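Long-range contact in uncharacterized conserved protein of COG5135 (Nostoc punctiforme, PDB 2I51), which binds flavin mononucleotide and is related to pyridoxamine 5'-phosphate oxidase, although its own reaction and substrate remain uncharacterized: residues 158-170 with 177-189. Sequence-based numbering, arbitrary orientation. Where two conformers were deposited one is given.
Sequences LLLDPVQVDHLEL and RWLYHRNDQQEWS. With FMN (flavin mononucleotide), chain P.
V165 with Y180 and H167 with W178 form the hydrogen-bonded pairs of an antiparallel hairpin whose strand axes run 170° apart; H167 N reaches W178 O at 2.8 Å. Beyond this ladder, V163 O accepts R182 N. V163 and Q164 both face A91 of strand 86-97, a classic beta bulge, where the chain turns a corner.

Two salt bridges differ in geometry. R177, extended from CG to NE, meets D166 side-on: NE to OD1 is 2.9 Å and NH2 to OD2 is 2.8 Å, with the planes only 18° apart. R182, bent at chi3 (71°), instead brings NH1 and NH2 (3.1 Å) end-on to D161 OD2, from the same face of the carboxylate. Between these ends, Q164 NE2 donates to H181 ND1 over 3.2 Å.

On the V165 face, one water bridges H167 ND1 and Y180 OH, while H167 NE2 is hydrogen-bonded to E86. R182 CB sits 3.6 Å above the W188 ring centre.

R177 NH1 also pairs with the P195 carboxylate. A leucine replacing R177 would probably leave D166 freer to turn and P195 without its ion pair. L168, L170 and R177 line the FMN pocket, completed by R41 and K65 of the second subunit. R177 NH2 is 3.8 Å from FMN O2P, too long for a hydrogen bond, consistent with D166 orienting a positive charge beside the phosphate.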
loop_
_atom_site.group_PDB
_atom_site.type_symbol
_atom_site.label_atom_id
_atom_site.label_comp_id
_atom_site.label_asym_id
_atom_site.label_seq_id
_atom_site.Cartn_x
_atom_site.Cartn_y
_atom_site.Cartn_z
ATOM N N LEU A 158 1.702 15.290 8.612
ATOM C CA LEU A 158 0.918 14.095 8.987
ATOM C C LEU A 158 1.809 13.209 9.843
ATOM O O LEU A 158 2.930 12.851 9.417
ATOM C CB LEU A 158 0.427 13.421 7.724
ATOM C CG LEU A 158 -0.343 12.143 7.871
ATOM C CD1 LEU A 158 -1.617 12.395 8.696
ATOM C CD2 LEU A 158 -0.674 11.611 6.436
ATOM N N LEU A 159 1.360 12.890 11.049
ATOM C CA LEU A 159 2.076 11.974 11.955
ATOM C C LEU A 159 1.313 10.675 12.087
ATOM O O LEU A 159 0.087 10.712 12.263
ATOM C CB LEU A 159 2.190 12.592 13.312
ATOM C CG LEU A 159 2.938 13.908 13.369
ATOM C CD1 LEU A 159 2.817 14.486 14.830
ATOM C CD2 LEU A 159 4.408 13.841 12.917
ATOM N N LEU A 160 2.030 9.559 12.101
ATOM C CA LEU A 160 1.502 8.262 12.481
ATOM C C LEU A 160 2.166 7.798 13.767
ATOM O O LEU A 160 3.400 7.768 13.869
ATOM C CB LEU A 160 1.756 7.246 11.367
ATOM C CG LEU A 160 1.324 5.825 11.764
ATOM C CD1 LEU A 160 -0.142 5.733 11.786
ATOM C CD2 LEU A 160 1.931 4.838 10.711
ATOM N N ASP A 161 1.334 7.439 14.743
ATOM C CA ASP A 161 1.793 6.878 16.028
ATOM C C ASP A 161 1.456 5.395 16.082
ATOM O O ASP A 161 0.306 5.051 16.391
ATOM C CB ASP A 161 1.125 7.571 17.208
ATOM C CG ASP A 161 1.775 7.175 18.561
ATOM O OD1 ASP A 161 2.995 6.835 18.603
ATOM O OD2 ASP A 161 1.078 7.342 19.575
ATOM N N PRO A 162 2.428 4.526 15.739
ATOM C CA PRO A 162 2.076 3.109 15.714
ATOM C C PRO A 162 1.695 2.521 17.068
ATOM O O PRO A 162 2.353 2.789 18.064
ATOM C CB PRO A 162 3.353 2.440 15.211
ATOM C CG PRO A 162 4.093 3.500 14.470
ATOM C CD PRO A 162 3.828 4.728 15.303
ATOM N N VAL A 163 0.618 1.751 17.059
ATOM C CA VAL A 163 0.349 0.931 18.228
ATOM C C VAL A 163 0.456 -0.558 17.957
ATOM O O VAL A 163 0.492 -1.339 18.893
ATOM C CB VAL A 163 -0.993 1.280 18.893
ATOM C CG1 VAL A 163 -1.030 2.734 19.269
ATOM C CG2 VAL A 163 -2.157 0.907 17.996
ATOM N N GLN A 164 0.592 -0.955 16.695
ATOM C CA GLN A 164 0.833 -2.334 16.361
ATOM C C GLN A 164 1.768 -2.362 15.173
ATOM O O GLN A 164 1.563 -1.606 14.211
ATOM C CB GLN A 164 -0.450 -3.104 16.021
ATOM C CG GLN A 164 -0.236 -4.614 15.880
ATOM C CD GLN A 164 -1.477 -5.463 16.048
ATOM O OE1 GLN A 164 -1.827 -6.239 15.162
ATOM N NE2 GLN A 164 -2.118 -5.354 17.196
ATOM N N VAL A 165 2.796 -3.215 15.234
ATOM C CA VAL A 165 3.765 -3.354 14.163
ATOM C C VAL A 165 3.962 -4.846 13.876
ATOM O O VAL A 165 4.181 -5.627 14.808
ATOM C CB VAL A 165 5.091 -2.686 14.530
ATOM C CG1 VAL A 165 6.179 -2.946 13.449
ATOM C CG2 VAL A 165 4.870 -1.190 14.748
ATOM N N ASP A 166 3.894 -5.248 12.617
ATOM C CA ASP A 166 4.124 -6.649 12.144
ATOM C C ASP A 166 5.335 -6.566 11.235
ATOM O O ASP A 166 5.294 -5.873 10.200
ATOM C CB ASP A 166 2.853 -7.056 11.396
ATOM C CG ASP A 166 2.808 -8.476 10.880
ATOM O OD1 ASP A 166 3.801 -9.177 10.860
ATOM O OD2 ASP A 166 1.700 -8.835 10.391
ATOM N N HIS A 167 6.428 -7.197 11.618
ATOM C CA HIS A 167 7.667 -7.224 10.848
ATOM C C HIS A 167 7.921 -8.605 10.280
ATOM O O HIS A 167 8.082 -9.557 11.043
ATOM C CB HIS A 167 8.813 -6.827 11.757
ATOM C CG HIS A 167 10.145 -6.781 11.084
ATOM N ND1 HIS A 167 11.322 -7.006 11.779
ATOM C CD2 HIS A 167 10.497 -6.500 9.805
ATOM C CE1 HIS A 167 12.341 -6.882 10.945
ATOM N NE2 HIS A 167 11.871 -6.572 9.740
ATOM N N LEU A 168 7.968 -8.714 8.963
ATOM C CA LEU A 168 8.151 -9.958 8.246
ATOM C C LEU A 168 9.491 -9.876 7.519
ATOM O O LEU A 168 9.726 -8.948 6.744
ATOM C CB LEU A 168 7.029 -10.143 7.235
ATOM C CG LEU A 168 7.132 -11.362 6.322
ATOM C CD1 LEU A 168 7.011 -12.657 7.121
ATOM C CD2 LEU A 168 6.045 -11.293 5.254
ATOM N N GLU A 169 10.361 -10.841 7.806
ATOM C CA GLU A 169 11.658 -11.011 7.147
ATOM C C GLU A 169 11.563 -12.217 6.226
ATOM O O GLU A 169 11.424 -13.344 6.700
ATOM C CB GLU A 169 12.746 -11.238 8.196
ATOM C CG GLU A 169 13.052 -10.004 8.976
ATOM C CD GLU A 169 14.121 -10.199 10.021
ATOM O OE1 GLU A 169 14.326 -11.342 10.469
ATOM O OE2 GLU A 169 14.747 -9.182 10.387
ATOM N N LEU A 170 11.654 -12.003 4.916
ATOM C CA LEU A 170 11.600 -13.127 4.004
ATOM C C LEU A 170 12.903 -13.894 3.989
ATOM O O LEU A 170 12.902 -15.050 3.539
ATOM C CB LEU A 170 11.237 -12.671 2.606
ATOM C CG LEU A 170 9.875 -11.993 2.486
ATOM C CD1 LEU A 170 9.646 -11.550 1.024
ATOM C CD2 LEU A 170 8.739 -12.885 2.965
ATOM N N ARG A 177 8.702 -13.670 11.501
ATOM C CA ARG A 177 7.647 -12.689 11.657
ATOM C C ARG A 177 7.476 -12.375 13.129
ATOM O O ARG A 177 7.406 -13.293 13.960
ATOM C CB ARG A 177 6.369 -13.261 11.077
ATOM C CG ARG A 177 5.265 -12.228 10.922
ATOM C CD ARG A 177 4.089 -12.811 10.259
ATOM N NE ARG A 177 2.954 -11.903 10.181
ATOM C CZ ARG A 177 1.699 -12.311 9.999
ATOM N NH1 ARG A 177 1.451 -13.598 9.866
ATOM N NH2 ARG A 177 0.702 -11.450 9.953
ATOM N N TRP A 178 7.464 -11.087 13.454
ATOM C CA TRP A 178 7.327 -10.593 14.806
ATOM C C TRP A 178 6.212 -9.587 14.865
ATOM O O TRP A 178 6.107 -8.732 13.986
ATOM C CB TRP A 178 8.620 -9.928 15.270
ATOM C CG TRP A 178 9.645 -10.866 15.669
ATOM C CD1 TRP A 178 10.569 -11.470 14.871
ATOM C CD2 TRP A 178 9.894 -11.338 16.998
ATOM N NE1 TRP A 178 11.358 -12.315 15.624
ATOM C CE2 TRP A 178 10.967 -12.241 16.928
ATOM C CE3 TRP A 178 9.312 -11.078 18.242
ATOM C CZ2 TRP A 178 11.481 -12.886 18.070
ATOM C CZ3 TRP A 178 9.814 -11.722 19.372
ATOM C CH2 TRP A 178 10.883 -12.616 19.273
ATOM N N LEU A 179 5.391 -9.676 15.905
ATOM C CA LEU A 179 4.322 -8.758 16.168
ATOM C C LEU A 179 4.649 -7.981 17.422
ATOM O O LEU A 179 5.023 -8.552 18.440
ATOM C CB LEU A 179 3.020 -9.524 16.371
ATOM C CG LEU A 179 1.710 -8.798 16.485
ATOM C CD1 LEU A 179 1.374 -7.958 15.221
ATOM C CD2 LEU A 179 0.629 -9.890 16.784
ATOM N N TYR A 180 4.462 -6.679 17.354
ATOM C CA TYR A 180 4.678 -5.777 18.478
ATOM C C TYR A 180 3.360 -5.075 18.745
ATOM O O TYR A 180 2.694 -4.608 17.821
ATOM C CB TYR A 180 5.733 -4.734 18.104
ATOM C CG TYR A 180 7.096 -5.229 17.720
ATOM C CD1 TYR A 180 7.364 -5.644 16.434
ATOM C CD2 TYR A 180 8.120 -5.265 18.683
ATOM C CE1 TYR A 180 8.595 -6.084 16.083
ATOM C CE2 TYR A 180 9.377 -5.692 18.337
ATOM C CZ TYR A 180 9.612 -6.096 17.029
ATOM O OH TYR A 180 10.873 -6.568 16.676
ATOM N N HIS A 181 2.977 -4.942 20.012
ATOM C CA HIS A 181 1.740 -4.251 20.379
ATOM C C HIS A 181 1.960 -3.323 21.579
ATOM O O HIS A 181 2.653 -3.683 22.503
ATOM C CB HIS A 181 0.645 -5.277 20.658
ATOM C CG HIS A 181 -0.667 -4.666 21.024
ATOM N ND1 HIS A 181 -1.531 -4.127 20.096
ATOM C CD2 HIS A 181 -1.236 -4.462 22.237
ATOM C CE1 HIS A 181 -2.579 -3.619 20.725
ATOM N NE2 HIS A 181 -2.430 -3.823 22.022
ATOM N N ARG A 182 1.358 -2.145 21.533
ATOM C CA ARG A 182 1.432 -1.163 22.607
ATOM C C ARG A 182 0.112 -1.183 23.375
ATOM O O ARG A 182 -0.954 -1.098 22.758
ATOM C CB ARG A 182 1.669 0.234 22.042
ATOM C CG ARG A 182 2.127 1.184 23.110
ATOM C CD ARG A 182 2.383 2.512 22.609
ATOM N NE ARG A 182 1.148 3.200 22.242
ATOM C CZ ARG A 182 1.138 4.341 21.564
ATOM N NH1 ARG A 182 2.286 4.863 21.162
ATOM N NH2 ARG A 182 -0.006 4.936 21.274
ATOM N N ASN A 183 0.189 -1.338 24.697
ATOM C CA ASN A 183 -1.037 -1.406 25.494
ATOM C C ASN A 183 -1.475 -0.014 25.935
ATOM O O ASN A 183 -0.895 1.006 25.520
ATOM C CB ASN A 183 -0.864 -2.404 26.661
ATOM C CG ASN A 183 0.129 -1.952 27.729
ATOM O OD1 ASN A 183 0.524 -0.805 27.800
ATOM N ND2 ASN A 183 0.539 -2.903 28.570
ATOM N N ASP A 184 -2.523 0.025 26.759
ATOM C CA ASP A 184 -3.068 1.286 27.267
ATOM C C ASP A 184 -2.116 2.078 28.169
ATOM O O ASP A 184 -2.276 3.299 28.316
ATOM C CB ASP A 184 -4.358 1.012 28.044
ATOM C CG ASP A 184 -4.117 0.193 29.295
ATOM O OD1 ASP A 184 -3.585 -0.935 29.171
ATOM O OD2 ASP A 184 -4.466 0.671 30.402
ATOM N N GLN A 185 -1.146 1.390 28.775
ATOM C CA GLN A 185 -0.077 2.034 29.576
ATOM C C GLN A 185 1.147 2.457 28.777
ATOM O O GLN A 185 2.169 2.848 29.358
ATOM C CB GLN A 185 0.396 1.093 30.697
ATOM C CG GLN A 185 -0.585 0.929 31.850
ATOM C CD GLN A 185 -1.665 -0.090 31.586
ATOM O OE1 GLN A 185 -1.481 -1.038 30.815
ATOM N NE2 GLN A 185 -2.809 0.085 32.243
ATOM N N GLN A 186 1.060 2.357 27.444
ATOM C CA GLN A 186 2.142 2.756 26.539
ATOM C C GLN A 186 3.349 1.800 26.572
ATOM O O GLN A 186 4.433 2.132 26.100
ATOM C CB GLN A 186 2.550 4.202 26.734
ATOM C CG GLN A 186 1.410 5.191 26.444
ATOM C CD GLN A 186 1.023 5.244 24.967
ATOM N N GLU A 187 3.120 0.600 27.083
ATOM C CA GLU A 187 4.152 -0.406 27.177
ATOM C C GLU A 187 4.061 -1.321 25.945
ATOM O O GLU A 187 2.967 -1.762 25.575
ATOM C CB GLU A 187 3.989 -1.229 28.432
ATOM C CG GLU A 187 4.033 -0.367 29.692
ATOM C CD GLU A 187 3.552 -1.096 30.927
ATOM O OE1 GLU A 187 2.764 -2.064 30.807
ATOM O OE2 GLU A 187 3.947 -0.678 32.034
ATOM N N TRP A 188 5.220 -1.609 25.349
ATOM C CA TRP A 188 5.288 -2.514 24.194
ATOM C C TRP A 188 5.549 -3.956 24.606
ATOM O O TRP A 188 6.310 -4.231 25.545
ATOM C CB TRP A 188 6.381 -2.057 23.227
ATOM C CG TRP A 188 6.037 -0.856 22.468
ATOM C CD1 TRP A 188 6.324 0.456 22.802
ATOM C CD2 TRP A 188 5.316 -0.795 21.226
ATOM N NE1 TRP A 188 5.815 1.295 21.842
ATOM C CE2 TRP A 188 5.197 0.551 20.867
ATOM C CE3 TRP A 188 4.761 -1.773 20.383
ATOM C CZ2 TRP A 188 4.543 0.949 19.705
ATOM C CZ3 TRP A 188 4.108 -1.380 19.231
ATOM C CH2 TRP A 188 4.002 -0.038 18.905
ATOM N N SER A 189 4.884 -4.876 23.908
ATOM C CA SER A 189 5.161 -6.311 24.009
ATOM C C SER A 189 5.485 -6.813 22.615
ATOM O O SER A 189 5.164 -6.154 21.619
ATOM C CB SER A 189 3.948 -7.043 24.573
ATOM O OG SER A 189 2.828 -6.920 23.732
HETATM N N1 FMN P . 0.893 -12.934 1.246
HETATM C C2 FMN P . -0.054 -13.550 0.442
HETATM O O2 FMN P . -1.103 -13.992 0.925
HETATM N N3 FMN P . 0.141 -13.627 -0.904
HETATM C C4 FMN P . 1.270 -13.193 -1.556
HETATM O O4 FMN P . 1.357 -13.170 -2.789
HETATM C C4A FMN P . 2.236 -12.580 -0.763
HETATM N N5 FMN P . 3.410 -12.118 -1.358
HETATM C C5A FMN P . 4.267 -11.349 -0.571
HETATM C C6 FMN P . 5.376 -10.758 -1.156
HETATM C C7 FMN P . 6.284 -9.999 -0.404
HETATM C C7M FMN P . 7.408 -9.255 -1.105
HETATM C C8 FMN P . 6.068 -9.838 0.955
HETATM C C8M FMN P . 6.898 -8.826 1.756
HETATM C C9 FMN P . 4.988 -10.452 1.550
HETATM C C9A FMN P . 4.065 -11.220 0.809
HETATM N N10 FMN P . 2.975 -11.858 1.420
HETATM C C10 FMN P . 2.005 -12.469 0.624
HETATM C "C1'" FMN P . 2.749 -11.852 2.896
HETATM C "C2'" FMN P . 1.774 -10.745 3.234
HETATM O "O2'" FMN P . 2.377 -9.430 3.066
HETATM C "C3'" FMN P . 1.207 -10.907 4.656
HETATM O "O3'" FMN P . 2.285 -10.997 5.606
HETATM C "C4'" FMN P . 0.409 -12.197 4.719
HETATM O "O4'" FMN P . -0.392 -12.437 3.562
HETATM C "C5'" FMN P . -0.524 -12.071 5.902
HETATM O "O5'" FMN P . -1.421 -11.006 5.716
HETATM P P FMN P . -2.810 -10.879 6.473
HETATM O O1P FMN P . -3.760 -11.887 5.882
HETATM O O2P FMN P . -2.442 -11.247 7.909
HETATM O O3P FMN P . -3.272 -9.478 6.323
HETATM O O HOH W 1 11.604 -7.521 14.402
#